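Long-range contacts in putative transcription regulator (Lactobacillus plantarum WCFS1, PDB 3COL), which probably binds operator DNA as a dimeric TetR-family transcription regulator, its regulated genes and any small-molecule ligand being unknown: residues Lys145-Leu150 / Asp191-Asp196; Leu91-Val96 / Gly157-Thr162; Ala20-Ala25 / Thr34-Arg39; Val13-Ala18 / Val40-Ser45; Ser60-Glu65 / Thr108-Ile113. One frame throughout, in Å; residues are numbered along the deposited sequence.

Interaction 1: residues Lys145-Leu150 / Asp191-Asp196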
# COMPACT_ATOMS: atom_id res chain seq x y z
N LYS A 145 -21.17 -16.82 -2.49
CA LYS A 145 -20.18 -17.55 -1.72
C LYS A 145 -18.99 -18.04 -2.57
O LYS A 145 -18.38 -19.07 -2.26
CB LYS A 145 -20.83 -18.64 -0.86
CG LYS A 145 -21.76 -18.07 0.24
CD LYS A 145 -21.83 -18.99 1.49
CE LYS A 145 -22.70 -18.40 2.61
NZ LYS A 145 -23.41 -19.49 3.41
N VAL A 146 -18.67 -17.28 -3.60
CA VAL A 146 -17.52 -17.54 -4.45
C VAL A 146 -16.25 -16.97 -3.83
O VAL A 146 -15.18 -17.60 -3.86
CB VAL A 146 -17.77 -16.97 -5.85
CG1 VAL A 146 -16.51 -16.93 -6.66
CG2 VAL A 146 -18.84 -17.85 -6.58
N ILE A 147 -16.33 -15.76 -3.27
CA ILE A 147 -15.19 -15.22 -2.53
C ILE A 147 -15.60 -14.99 -1.07
O ILE A 147 -16.81 -15.03 -0.74
CB ILE A 147 -14.63 -13.94 -3.20
CG1 ILE A 147 -15.64 -12.78 -3.06
CG2 ILE A 147 -14.16 -14.25 -4.64
CD1 ILE A 147 -15.24 -11.44 -3.74
N LYS A 148 -14.62 -14.81 -0.20
CA LYS A 148 -14.82 -14.71 1.25
C LYS A 148 -15.81 -13.63 1.70
O LYS A 148 -15.89 -12.55 1.11
CB LYS A 148 -13.47 -14.48 1.94
CG LYS A 148 -12.51 -15.69 1.81
CD LYS A 148 -11.23 -15.48 2.63
CE LYS A 148 -10.36 -16.74 2.71
NZ LYS A 148 -9.74 -16.99 1.34
N GLN A 149 -16.56 -13.92 2.77
CA GLN A 149 -17.47 -12.91 3.35
C GLN A 149 -16.65 -11.87 4.09
O GLN A 149 -16.65 -11.82 5.32
CB GLN A 149 -18.49 -13.56 4.33
CG GLN A 149 -19.30 -14.68 3.72
CD GLN A 149 -20.16 -14.20 2.57
OE1 GLN A 149 -20.13 -14.79 1.48
NE2 GLN A 149 -20.90 -13.10 2.78
N LEU A 150 -15.88 -11.08 3.35
CA LEU A 150 -15.07 -10.05 3.93
C LEU A 150 -15.36 -8.77 3.15
O LEU A 150 -15.88 -8.83 2.03
CB LEU A 150 -13.57 -10.40 3.80
CG LEU A 150 -13.04 -11.52 4.71
CD1 LEU A 150 -11.62 -11.90 4.32
CD2 LEU A 150 -13.11 -11.11 6.19
N ASP A 191 -6.25 -17.22 -4.11
CA ASP A 191 -6.33 -17.92 -2.79
C ASP A 191 -6.80 -16.98 -1.65
O ASP A 191 -7.64 -17.37 -0.82
CB ASP A 191 -4.98 -18.55 -2.39
CG ASP A 191 -4.63 -19.75 -3.26
OD1 ASP A 191 -5.48 -20.15 -4.06
OD2 ASP A 191 -3.50 -20.28 -3.14
N ALA A 192 -6.21 -15.79 -1.60
CA ALA A 192 -6.58 -14.77 -0.57
C ALA A 192 -8.08 -14.50 -0.64
O ALA A 192 -8.75 -14.55 0.36
CB ALA A 192 -5.85 -13.50 -0.81
N MSE A 193 -8.59 -14.25 -1.85
CA MSE A 193 -10.01 -13.90 -2.05
C MSE A 193 -11.02 -15.05 -1.93
O MSE A 193 -12.12 -14.85 -1.44
CB MSE A 193 -10.20 -13.27 -3.46
CG MSE A 193 -9.37 -11.99 -3.74
SE MSE A 193 -9.58 -11.43 -5.57
CE MSE A 193 -11.35 -10.60 -5.51
N LYS A 194 -10.70 -16.22 -2.46
CA LYS A 194 -11.72 -17.23 -2.72
C LYS A 194 -12.26 -17.87 -1.46
O LYS A 194 -11.58 -17.98 -0.45
CB LYS A 194 -11.27 -18.27 -3.75
CG LYS A 194 -10.36 -19.35 -3.22
CD LYS A 194 -10.12 -20.41 -4.30
CE LYS A 194 -8.79 -21.10 -4.09
NZ LYS A 194 -8.91 -21.93 -2.88
N GLN A 195 -13.53 -18.28 -1.53
CA GLN A 195 -14.25 -18.78 -0.38
C GLN A 195 -13.70 -20.18 0.03
O GLN A 195 -13.61 -21.07 -0.81
CB GLN A 195 -15.74 -18.79 -0.69
CG GLN A 195 -16.60 -19.67 0.22
CD GLN A 195 -16.72 -19.11 1.62
OE1 GLN A 195 -17.09 -17.95 1.82
NE2 GLN A 195 -16.42 -19.95 2.61
N ASP A 196 -13.36 -20.31 1.32
CA ASP A 196 -12.48 -21.35 1.93
C ASP A 196 -10.98 -20.97 1.96
O ASP A 196 -10.30 -21.07 0.93
CB ASP A 196 -12.66 -22.68 1.26
CG ASP A 196 -14.00 -23.33 1.58
OD1 ASP A 196 -14.06 -24.57 1.47
OD2 ASP A 196 -14.96 -22.61 1.95
OXT ASP A 196 -10.39 -20.58 3.00
O HOH W 1 -16.25 -16.37 4.18

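Interaction 2: residues Leu91-Val96 / Gly157-Thr162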
# COMPACT_ATOMS: atom_id res chain seq x y z
N LEU A 91 -10.35 -11.90 -15.15
CA LEU A 91 -10.20 -10.86 -16.18
C LEU A 91 -9.85 -9.53 -15.56
O LEU A 91 -8.98 -8.80 -16.06
CB LEU A 91 -11.50 -10.70 -16.99
CG LEU A 91 -11.97 -11.89 -17.85
CD1 LEU A 91 -13.33 -11.53 -18.52
CD2 LEU A 91 -10.91 -12.34 -18.88
N TYR A 92 -10.54 -9.19 -14.47
CA TYR A 92 -10.25 -7.93 -13.78
C TYR A 92 -8.83 -7.86 -13.24
O TYR A 92 -8.11 -6.90 -13.48
CB TYR A 92 -11.28 -7.68 -12.66
CG TYR A 92 -10.94 -6.48 -11.81
CD1 TYR A 92 -10.85 -5.21 -12.36
CD2 TYR A 92 -10.66 -6.64 -10.47
CE1 TYR A 92 -10.51 -4.12 -11.57
CE2 TYR A 92 -10.31 -5.57 -9.68
CZ TYR A 92 -10.23 -4.32 -10.24
OH TYR A 92 -9.91 -3.26 -9.43
N VAL A 93 -8.43 -8.86 -12.47
CA VAL A 93 -7.15 -8.85 -11.84
C VAL A 93 -6.05 -8.93 -12.90
O VAL A 93 -4.99 -8.33 -12.74
CB VAL A 93 -7.01 -9.99 -10.79
CG1 VAL A 93 -5.63 -9.95 -10.12
CG2 VAL A 93 -8.12 -9.87 -9.73
N GLN A 94 -6.28 -9.67 -13.97
CA GLN A 94 -5.27 -9.75 -15.02
C GLN A 94 -5.04 -8.38 -15.71
O GLN A 94 -3.90 -8.02 -16.02
CB GLN A 94 -5.61 -10.85 -16.02
CG GLN A 94 -4.77 -10.82 -17.27
CD GLN A 94 -4.52 -12.20 -17.74
OE1 GLN A 94 -5.46 -12.99 -17.91
NE2 GLN A 94 -3.25 -12.54 -17.92
N GLN A 95 -6.12 -7.64 -15.95
CA GLN A 95 -6.01 -6.26 -16.44
C GLN A 95 -5.24 -5.31 -15.47
O GLN A 95 -4.34 -4.59 -15.89
CB GLN A 95 -7.40 -5.70 -16.77
CG GLN A 95 -7.42 -4.27 -17.37
CD GLN A 95 -6.41 -4.06 -18.51
OE1 GLN A 95 -6.18 -4.95 -19.35
NE2 GLN A 95 -5.82 -2.87 -18.55
N VAL A 96 -5.59 -5.32 -14.19
CA VAL A 96 -4.85 -4.48 -13.19
C VAL A 96 -3.36 -4.81 -13.23
O VAL A 96 -2.51 -3.94 -13.25
CB VAL A 96 -5.43 -4.65 -11.74
CG1 VAL A 96 -4.62 -3.80 -10.69
CG2 VAL A 96 -6.90 -4.30 -11.67
N GLY A 157 -7.99 -4.52 -1.71
CA GLY A 157 -6.68 -4.30 -1.07
C GLY A 157 -5.65 -5.36 -1.42
O GLY A 157 -4.51 -5.03 -1.76
N VAL A 158 -6.04 -6.64 -1.36
CA VAL A 158 -5.12 -7.72 -1.70
C VAL A 158 -4.71 -7.70 -3.19
O VAL A 158 -3.53 -7.93 -3.51
CB VAL A 158 -5.64 -9.13 -1.24
CG1 VAL A 158 -6.90 -9.58 -2.01
CG2 VAL A 158 -4.55 -10.16 -1.47
N VAL A 159 -5.67 -7.42 -4.08
CA VAL A 159 -5.43 -7.24 -5.50
C VAL A 159 -4.42 -6.12 -5.73
O VAL A 159 -3.40 -6.30 -6.39
CB VAL A 159 -6.75 -6.92 -6.25
CG1 VAL A 159 -6.47 -6.52 -7.78
CG2 VAL A 159 -7.66 -8.10 -6.18
N PHE A 160 -4.73 -4.94 -5.23
CA PHE A 160 -3.89 -3.80 -5.53
C PHE A 160 -2.55 -3.82 -4.84
O PHE A 160 -1.53 -3.46 -5.45
CB PHE A 160 -4.67 -2.49 -5.30
CG PHE A 160 -5.56 -2.16 -6.46
CD1 PHE A 160 -5.16 -1.24 -7.41
CD2 PHE A 160 -6.76 -2.86 -6.65
CE1 PHE A 160 -5.98 -0.98 -8.51
CE2 PHE A 160 -7.56 -2.61 -7.73
CZ PHE A 160 -7.17 -1.68 -8.67
N SER A 161 -2.54 -4.22 -3.57
CA SER A 161 -1.29 -4.22 -2.79
C SER A 161 -0.26 -5.22 -3.31
O SER A 161 0.91 -4.89 -3.44
CB SER A 161 -1.55 -4.44 -1.31
OG SER A 161 -0.34 -4.67 -0.62
N THR A 162 -0.73 -6.42 -3.65
CA THR A 162 0.13 -7.49 -4.22
C THR A 162 0.70 -7.09 -5.58
O THR A 162 1.89 -7.25 -5.81
CB THR A 162 -0.65 -8.83 -4.37
OG1 THR A 162 -1.14 -9.22 -3.08
CG2 THR A 162 0.23 -9.97 -4.94

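Interaction 3: residues Ala20-Ala25 / Thr34-Arg39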
# COMPACT_ATOMS: atom_id res chain seq x y z
N ALA A 20 2.46 14.85 -11.54
CA ALA A 20 2.71 13.47 -11.20
C ALA A 20 4.16 13.28 -10.69
O ALA A 20 4.39 12.54 -9.72
CB ALA A 20 2.39 12.55 -12.39
N ALA A 21 5.11 13.97 -11.33
CA ALA A 21 6.51 13.98 -10.89
C ALA A 21 6.70 14.55 -9.50
O ALA A 21 7.44 14.00 -8.70
CB ALA A 21 7.41 14.74 -11.91
N ILE A 22 6.06 15.67 -9.22
CA ILE A 22 6.10 16.29 -7.89
C ILE A 22 5.52 15.35 -6.82
O ILE A 22 6.12 15.14 -5.75
CB ILE A 22 5.33 17.66 -7.87
CG1 ILE A 22 6.05 18.69 -8.76
CG2 ILE A 22 5.18 18.18 -6.43
CD1 ILE A 22 5.18 19.93 -9.10
N ILE A 23 4.36 14.77 -7.11
CA ILE A 23 3.78 13.76 -6.22
C ILE A 23 4.79 12.65 -5.90
O ILE A 23 4.94 12.27 -4.74
CB ILE A 23 2.43 13.20 -6.79
CG1 ILE A 23 1.37 14.32 -6.83
CG2 ILE A 23 1.93 11.97 -5.97
CD1 ILE A 23 0.01 13.92 -7.43
N LEU A 24 5.49 12.14 -6.91
CA LEU A 24 6.44 11.05 -6.68
C LEU A 24 7.62 11.52 -5.81
O LEU A 24 8.08 10.77 -4.95
CB LEU A 24 6.93 10.46 -7.99
CG LEU A 24 5.90 9.68 -8.82
CD1 LEU A 24 6.52 9.28 -10.15
CD2 LEU A 24 5.42 8.44 -8.07
N ALA A 25 8.08 12.75 -6.04
CA ALA A 25 9.22 13.33 -5.30
C ALA A 25 8.85 13.89 -3.91
O ALA A 25 9.60 13.71 -2.95
CB ALA A 25 9.92 14.41 -6.13
N THR A 34 2.75 27.22 -8.74
CA THR A 34 4.07 27.82 -9.02
C THR A 34 5.09 26.76 -9.42
O THR A 34 5.77 26.89 -10.45
CB THR A 34 4.59 28.61 -7.80
OG1 THR A 34 3.76 29.76 -7.61
CG2 THR A 34 5.99 29.07 -8.05
N LYS A 35 5.21 25.72 -8.59
CA LYS A 35 6.14 24.62 -8.83
C LYS A 35 5.80 23.92 -10.17
O LYS A 35 6.70 23.57 -10.96
CB LYS A 35 6.06 23.64 -7.66
CG LYS A 35 7.37 22.98 -7.28
CD LYS A 35 7.16 21.93 -6.17
CE LYS A 35 7.29 22.56 -4.79
NZ LYS A 35 7.23 21.49 -3.73
N VAL A 36 4.52 23.72 -10.43
CA VAL A 36 4.09 23.04 -11.67
C VAL A 36 4.51 23.88 -12.88
O VAL A 36 5.09 23.37 -13.84
CB VAL A 36 2.54 22.72 -11.66
CG1 VAL A 36 1.96 22.46 -13.08
CG2 VAL A 36 2.27 21.56 -10.75
N ALA A 37 4.25 25.18 -12.81
CA ALA A 37 4.57 26.10 -13.88
C ALA A 37 6.08 26.13 -14.16
O ALA A 37 6.47 26.16 -15.32
CB ALA A 37 4.05 27.50 -13.56
N LYS A 38 6.90 26.14 -13.11
CA LYS A 38 8.36 26.12 -13.25
C LYS A 38 8.85 24.84 -13.94
O LYS A 38 9.69 24.90 -14.83
CB LYS A 38 9.04 26.32 -11.88
N ARG A 39 8.29 23.70 -13.56
CA ARG A 39 8.60 22.44 -14.22
C ARG A 39 8.26 22.39 -15.72
O ARG A 39 9.05 21.89 -16.52
CB ARG A 39 7.92 21.28 -13.49
CG ARG A 39 8.73 20.74 -12.34
CD ARG A 39 7.97 19.61 -11.66
NE ARG A 39 8.78 18.96 -10.63
CZ ARG A 39 9.60 17.94 -10.84
NH1 ARG A 39 9.76 17.41 -12.05
NH2 ARG A 39 10.26 17.44 -9.81

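Interaction 4: residues Val13-Ala18 / Val40-Ser45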
# COMPACT_ATOMS: atom_id res chain seq x y z
N VAL A 13 -1.43 17.84 -20.75
CA VAL A 13 -0.63 16.65 -20.51
C VAL A 13 0.72 17.00 -19.86
O VAL A 13 1.11 16.36 -18.89
CB VAL A 13 -0.44 15.88 -21.80
CG1 VAL A 13 0.60 14.76 -21.64
CG2 VAL A 13 -1.80 15.33 -22.25
N LYS A 14 1.42 18.01 -20.40
CA LYS A 14 2.65 18.52 -19.78
C LYS A 14 2.44 18.92 -18.33
O LYS A 14 3.28 18.64 -17.47
CB LYS A 14 3.20 19.73 -20.56
CG LYS A 14 3.83 19.36 -21.91
CD LYS A 14 5.12 18.56 -21.68
CE LYS A 14 5.53 17.71 -22.89
NZ LYS A 14 6.92 17.17 -22.70
N ILE A 15 1.31 19.57 -18.07
CA ILE A 15 0.97 19.93 -16.69
C ILE A 15 0.69 18.74 -15.78
O ILE A 15 1.21 18.67 -14.66
CB ILE A 15 -0.18 20.95 -16.65
CG1 ILE A 15 0.32 22.32 -17.18
CG2 ILE A 15 -0.65 21.11 -15.23
CD1 ILE A 15 -0.78 23.24 -17.65
N GLN A 16 -0.13 17.79 -16.25
CA GLN A 16 -0.37 16.58 -15.50
C GLN A 16 0.91 15.77 -15.24
O GLN A 16 1.12 15.25 -14.14
CB GLN A 16 -1.38 15.72 -16.26
CG GLN A 16 -2.77 16.32 -16.35
CD GLN A 16 -3.67 15.47 -17.24
OE1 GLN A 16 -3.31 15.13 -18.36
NE2 GLN A 16 -4.83 15.12 -16.74
N ASP A 17 1.78 15.66 -16.24
CA ASP A 17 3.06 14.98 -16.06
C ASP A 17 3.89 15.65 -14.98
O ASP A 17 4.49 14.98 -14.15
CB ASP A 17 3.85 14.93 -17.36
CG ASP A 17 3.29 13.94 -18.34
OD1 ASP A 17 2.38 13.15 -17.96
OD2 ASP A 17 3.79 13.92 -19.48
N ALA A 18 3.92 16.98 -14.99
CA ALA A 18 4.61 17.76 -13.94
C ALA A 18 4.06 17.51 -12.51
O ALA A 18 4.82 17.28 -11.58
CB ALA A 18 4.55 19.22 -14.27
N VAL A 40 7.08 22.89 -16.07
CA VAL A 40 6.61 22.87 -17.45
C VAL A 40 7.32 23.94 -18.27
O VAL A 40 7.51 23.76 -19.47
CB VAL A 40 5.05 22.99 -17.55
CG1 VAL A 40 4.59 22.98 -19.00
CG2 VAL A 40 4.39 21.82 -16.82
N GLY A 41 7.74 25.03 -17.62
CA GLY A 41 8.37 26.13 -18.30
C GLY A 41 7.40 27.16 -18.85
O GLY A 41 7.70 27.84 -19.84
N ILE A 42 6.25 27.30 -18.19
CA ILE A 42 5.26 28.29 -18.59
C ILE A 42 4.91 29.21 -17.42
O ILE A 42 5.25 28.92 -16.27
CB ILE A 42 3.95 27.62 -19.14
CG1 ILE A 42 3.34 26.65 -18.10
CG2 ILE A 42 4.22 26.92 -20.47
CD1 ILE A 42 2.10 25.87 -18.62
N ALA A 43 4.20 30.31 -17.70
CA ALA A 43 3.65 31.21 -16.69
C ALA A 43 2.57 30.53 -15.83
O ALA A 43 1.89 29.61 -16.30
CB ALA A 43 3.06 32.45 -17.36
N GLN A 44 2.41 30.99 -14.59
CA GLN A 44 1.35 30.45 -13.71
C GLN A 44 -0.05 30.71 -14.28
O GLN A 44 -0.95 29.85 -14.16
CB GLN A 44 1.45 31.05 -12.32
CG GLN A 44 2.70 30.63 -11.58
CD GLN A 44 2.88 31.38 -10.30
OE1 GLN A 44 4.00 31.74 -9.92
NE2 GLN A 44 1.78 31.64 -9.61
N SER A 45 -0.19 31.88 -14.91
CA SER A 45 -1.40 32.27 -15.62
C SER A 45 -1.78 31.23 -16.67
O SER A 45 -2.96 30.98 -16.87
CB SER A 45 -1.21 33.64 -16.29
OG SER A 45 -0.35 33.58 -17.42

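Interaction 5: residues Ser60-Glu65 / Thr108-Ile113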
# COMPACT_ATOMS: atom_id res chain seq x y z
N SER A 60 -6.96 16.03 -11.08
CA SER A 60 -6.79 15.72 -12.51
C SER A 60 -5.86 14.52 -12.72
O SER A 60 -6.16 13.60 -13.49
CB SER A 60 -6.29 16.95 -13.28
OG SER A 60 -6.06 16.63 -14.65
N VAL A 61 -4.74 14.52 -12.02
CA VAL A 61 -3.83 13.39 -12.05
C VAL A 61 -4.45 12.12 -11.43
O VAL A 61 -4.26 11.01 -11.94
CB VAL A 61 -2.45 13.72 -11.41
CG1 VAL A 61 -1.58 12.47 -11.32
CG2 VAL A 61 -1.76 14.86 -12.23
N TYR A 62 -5.16 12.28 -10.32
CA TYR A 62 -5.91 11.14 -9.75
C TYR A 62 -6.82 10.48 -10.81
O TYR A 62 -6.73 9.26 -11.02
CB TYR A 62 -6.70 11.52 -8.50
CG TYR A 62 -7.29 10.29 -7.78
CD1 TYR A 62 -6.47 9.43 -7.07
CD2 TYR A 62 -8.65 10.00 -7.84
CE1 TYR A 62 -6.97 8.31 -6.44
CE2 TYR A 62 -9.18 8.88 -7.22
CZ TYR A 62 -8.33 8.05 -6.52
OH TYR A 62 -8.85 6.93 -5.88
N ALA A 63 -7.66 11.28 -11.48
CA ALA A 63 -8.62 10.74 -12.44
C ALA A 63 -7.92 10.15 -13.67
O ALA A 63 -8.36 9.14 -14.19
CB ALA A 63 -9.65 11.81 -12.85
N ARG A 64 -6.83 10.78 -14.14
CA ARG A 64 -6.01 10.23 -15.21
C ARG A 64 -5.47 8.84 -14.89
O ARG A 64 -5.64 7.90 -15.70
CB ARG A 64 -4.82 11.14 -15.53
CG ARG A 64 -4.07 10.76 -16.82
CD ARG A 64 -2.85 11.62 -17.05
NE ARG A 64 -1.76 11.33 -16.11
CZ ARG A 64 -0.53 11.83 -16.24
NH1 ARG A 64 -0.25 12.64 -17.27
NH2 ARG A 64 0.41 11.53 -15.35
N GLU A 65 -4.79 8.70 -13.75
CA GLU A 65 -4.26 7.40 -13.35
C GLU A 65 -5.36 6.33 -13.20
O GLU A 65 -5.26 5.27 -13.80
CB GLU A 65 -3.40 7.48 -12.07
CG GLU A 65 -2.13 8.36 -12.23
CD GLU A 65 -1.36 8.06 -13.50
OE1 GLU A 65 -0.95 6.88 -13.70
OE2 GLU A 65 -1.19 8.98 -14.32
N THR A 108 1.48 3.74 -7.45
CA THR A 108 2.17 4.54 -6.43
C THR A 108 1.54 5.93 -6.34
O THR A 108 1.28 6.42 -5.22
CB THR A 108 3.69 4.67 -6.75
OG1 THR A 108 4.29 3.37 -6.72
CG2 THR A 108 4.41 5.60 -5.73
N ILE A 109 1.28 6.55 -7.50
CA ILE A 109 0.71 7.90 -7.54
C ILE A 109 -0.68 7.92 -6.89
O ILE A 109 -0.95 8.78 -6.05
CB ILE A 109 0.64 8.43 -8.99
CG1 ILE A 109 2.05 8.78 -9.52
CG2 ILE A 109 -0.32 9.65 -9.11
CD1 ILE A 109 2.12 8.76 -11.04
N ILE A 110 -1.54 6.98 -7.33
CA ILE A 110 -2.90 6.80 -6.80
C ILE A 110 -2.87 6.63 -5.29
O ILE A 110 -3.58 7.30 -4.56
CB ILE A 110 -3.61 5.58 -7.45
CG1 ILE A 110 -3.91 5.84 -8.95
CG2 ILE A 110 -4.94 5.17 -6.69
CD1 ILE A 110 -4.26 4.59 -9.73
N GLN A 111 -2.02 5.70 -4.82
CA GLN A 111 -1.93 5.38 -3.42
C GLN A 111 -1.55 6.62 -2.61
O GLN A 111 -2.14 6.89 -1.54
CB GLN A 111 -0.90 4.26 -3.22
CG GLN A 111 -0.48 4.08 -1.76
CD GLN A 111 -0.01 2.67 -1.51
OE1 GLN A 111 1.14 2.32 -1.82
NE2 GLN A 111 -0.89 1.84 -0.94
N GLN A 112 -0.58 7.38 -3.12
CA GLN A 112 -0.15 8.61 -2.45
C GLN A 112 -1.26 9.64 -2.35
O GLN A 112 -1.44 10.26 -1.29
CB GLN A 112 1.04 9.24 -3.17
CG GLN A 112 2.40 8.84 -2.61
CD GLN A 112 3.54 9.31 -3.49
OE1 GLN A 112 3.59 9.00 -4.68
NE2 GLN A 112 4.47 10.04 -2.90
N ILE A 113 -1.98 9.86 -3.44
CA ILE A 113 -3.10 10.81 -3.46
C ILE A 113 -4.19 10.34 -2.48
O ILE A 113 -4.67 11.11 -1.67
CB ILE A 113 -3.69 11.03 -4.87
CG1 ILE A 113 -2.61 11.62 -5.78
CG2 ILE A 113 -4.90 11.97 -4.79
CD1 ILE A 113 -3.02 11.80 -7.23

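Interaction 1: residues Lys145-Leu150 / Asp191-Asp196
Lys-148 reaches across the end of helix 182-193 and makes the largest single contribution to this contact, closely followed by Gln-195. Its CB passes the carbonyl oxygen of Met-193. CG, anti to the carbonyl carbon (chi1 -66°), lies close to both Met-193 O and Lys-194 O. CD and CE continue past Ala-192 O, and a bend at chi4 brings NZ to the carbonyl oxygens of Ala-192, in the last turn, and Lys-194, just beyond it. There NZ donates to Ala-192 O at 2.8 Å, from well above the carbonyl plane, and to Lys-194 O at 2.8 Å, tilted only 18° from it. The same ammonium forms a salt bridge with Asp-191 of the second subunit, so a buried charge is met by carbonyl oxygens at a helix C-terminus and by a carboxylate from across the dimer.

The backbones add a single bridge between Ile-147 and Lys-194, their CA atoms 4.0 Å apart. Lys-148 N donates to Met-193 O at 2.8 Å, nearly along the C=O axis, and Gln-195 N donates to Val-146 O at 2.9 Å. A water joins the far end, accepting from Gln-149 N at 2.8 Å and donating to Gln-195 OE1 at 3.0 Å. On the apolar side Ile-147 CG2 approaches Met-193 CB at 4.2 Å.

The contact joins the loop between helices 133-143 and 152-171 to the end of helix 182-193: Ile-147 and selenomethionine Met-193 both pack on Ile-89 of helix 85-102, while helices 133-143 and 152-171 supply Leu-138 and Val-158 against Met-193.

Interaction 2: residues Leu91-Val96 / Gly157-Thr162
Val-96 and Phe-160 meet in the all-helical C-terminal domain of a TetR-type regulator, where helices 85-102 and 152-171 run side by side in nearly the same direction. The short segments cross at -26° with their axes 10.5 Å apart, and the contacts across that spacing are between side chains.

The tight part is aromatic. Val-96 CG1 makes a CH-pi contact over one face of the Phe-160 ring, 4.0 Å from its centroid and 21° off the ring normal. The Tyr-92 side chain crosses that of Phe-160 at about a right angle, its CG anti to the backbone N (chi1 173°), and its hydroxyl lies at the edge of the phenyl ring. Val-96 CG2 in turn lies over one face of the Tyr-92 ring, so this valine touches both aromatic groups. An alanine in place of Phe-160 would probably open a gap beneath Val-96 CG1 and leave the Tyr-92 hydroxyl without the ring edge beside it.

The aliphatic part is looser: Val-93 CG2 and Val-159 CG2 stand 4.0 Å apart, and Val-96 CG1 lies 4.4 Å from Val-159 CG1. Phe-186 of helix 182-193 covers Val-93, and Ile-69 packs on both Val-96 and Phe-160. Toward the dimer interface Val-158 packs on Val-158 of the second subunit. The closest approach across the two segments is Tyr-92 OH to Phe-160 CE2, 3.0 Å, in the plane of the phenyl ring.

Interaction 3: residues Ala20-Ala25 / Thr34-Arg39
The flat guanidinium of Arg-39 has Ala-21 CB and the backbone N of Ile-22 over one face, so it is laid on helix 11-26 rather than pointed at it. This is part of the helix-turn-helix DNA-binding domain of the TetR family, and helix 33-40 is the first helix of its helix-turn-helix. The two short segments cross at 116° with axes 10.8 Å apart.

Arg-39 is extended from CG to NE, and its chain slides past Ile-22 in the opposite direction. Ile-22 CG1 lies 3.3 Å from Arg-39 NE, which sets the base of the guanidinium against the isoleucine, and 3.6 Å from Arg-39 CD. Ile-22 has CG1 anti to the carbonyl carbon (chi1 -66°), and its CD1 is met by Val-36 CG2 at 3.7 Å, by the aliphatic chain of Lys-35, with Lys-35 CD at 4.1 Å, and by Arg-39 CD. An alanine in place of Ile-22 would probably open a gap against Val-36 and free the aliphatic part of Arg-39 to shift.

No hydrogen bond crosses between the segments, so the contact rests on van der Waals packing. The polar end of Lys-35 turns elsewhere, to a salt bridge with Glu-26 and a hydrogen bond to Gly-30 O. Val-31 also touches Ile-22, while Ile-15 and Val-19 pack on Val-36. At the outer end of the guanidinium, Arg-39 NH1 lies 3.6 Å from Ala-21 CB.

Interaction 4: residues Val13-Ala18 / Val40-Ser45
Val-40 packs on Lys-14, Ile-15 and Ala-18 in a small apolar contact between helix 11-26 and the C-terminal end of helix 33-40 with the turn after it. No hydrogen bond crosses between the segments, and 174 Å² of surface is buried in all.

Both methyls of Val-40 are used. CG1, anti to the backbone N (chi1 179°), meets Lys-14 CB at 3.9 Å. CG2 sits over one turn of the opposing helix: it is 3.4 Å from Lys-14 O and 3.6 Å from Ala-18 CB, with Ile-15 CG1 a little farther at 4.1 Å. Only the base of the Lys-14 side chain takes part, because its end leads away.

Beyond Val-40 the chain turns at Gly-41, where phi is positive (87°), and Ile-42 comes back toward the first helix. Its CD1 meets Ile-15 CD1 at 4.0 Å, the two side chains crossing at about a right angle. Ile-15 is covered further by Leu-57 of helix 54-67. Ala-43 then takes the N-cap position of helix 44-48. This sequence of helix, glycine turn and second helix is the helix-turn-helix of TetR-family regulators, in which helix 44-48 would be the DNA-recognition helix.

Interaction 5: residues Ser60-Glu65 / Thr108-Ile113
Tyr-62 has CG anti to the backbone N (chi1 -170°), which sets the start of the ring beside Ile-113; CE1, farther along the same side, reaches Ile-110. Each isoleucine has CG2 anti to its own backbone N, with CG1 beside that nitrogen, and offers CG2 to the ring. Ile-113 CG2 approaches Tyr-62 CD1 at 3.8 Å, and Ile-110 CG2 lies 3.7 Å from Tyr-62 CE1. Both methyls come obliquely to the ring. Ile-113 CD1 reaches farther back, to 3.9 Å from Tyr-62 CB.

Val-61 and Glu-65, one turn apart, receive Ile-109 between them: Ile-109 CG2 stands 3.8 Å from Val-61 CG1 and equally 3.8 Å from Glu-65 CG. Glu-65 contributes its aliphatic part again at CB, which meets Ile-110 CG1 at 3.6 Å.

In the TetR fold helix 54-67 leads from the DNA-binding domain into the regulatory domain, and helix 106-117 packs against it at a crossing angle of -135°, the axes of the two short segments 9.5 Å apart. Ile-69 and Thr-66 border Ile-110, while Val-19 of helix 11-26 touches Val-61.

The carboxylate of Glu-65 lies in a buried residue but has several polar partners. OE2 takes a hydrogen bond within a salt bridge from Arg-64 NE at 3.0 Å, and OE1 is held by Ser-106 and by the charge of Arg-68. Arg-64 in turn uses NH1 for a salt bridge to Asp-17 on helix 11-26.

How the interactions relate
The five contacts run the length of an elongated all-helical chain. Interactions 3 and 4 share helix 11-26 in the DNA-binding domain, their centres 8 Å apart, with the segments of interaction 3 falling between those of interaction 4 in the sequence. Interaction 5 follows along the chain and touches both, through Ile-23 with Ile-113 and through Gln-16 with Ser-60, so it joins that domain to the regulatory one. Interactions 2 and 5 have alternating segments and centres 16 Å apart. Interactions 1 and 2 touch through Val-158 and both reach the second subunit. About 45 Å separates the centres of interactions 1 and 4, placing the dimer contact of interaction 1 far from the presumed DNA-reading end.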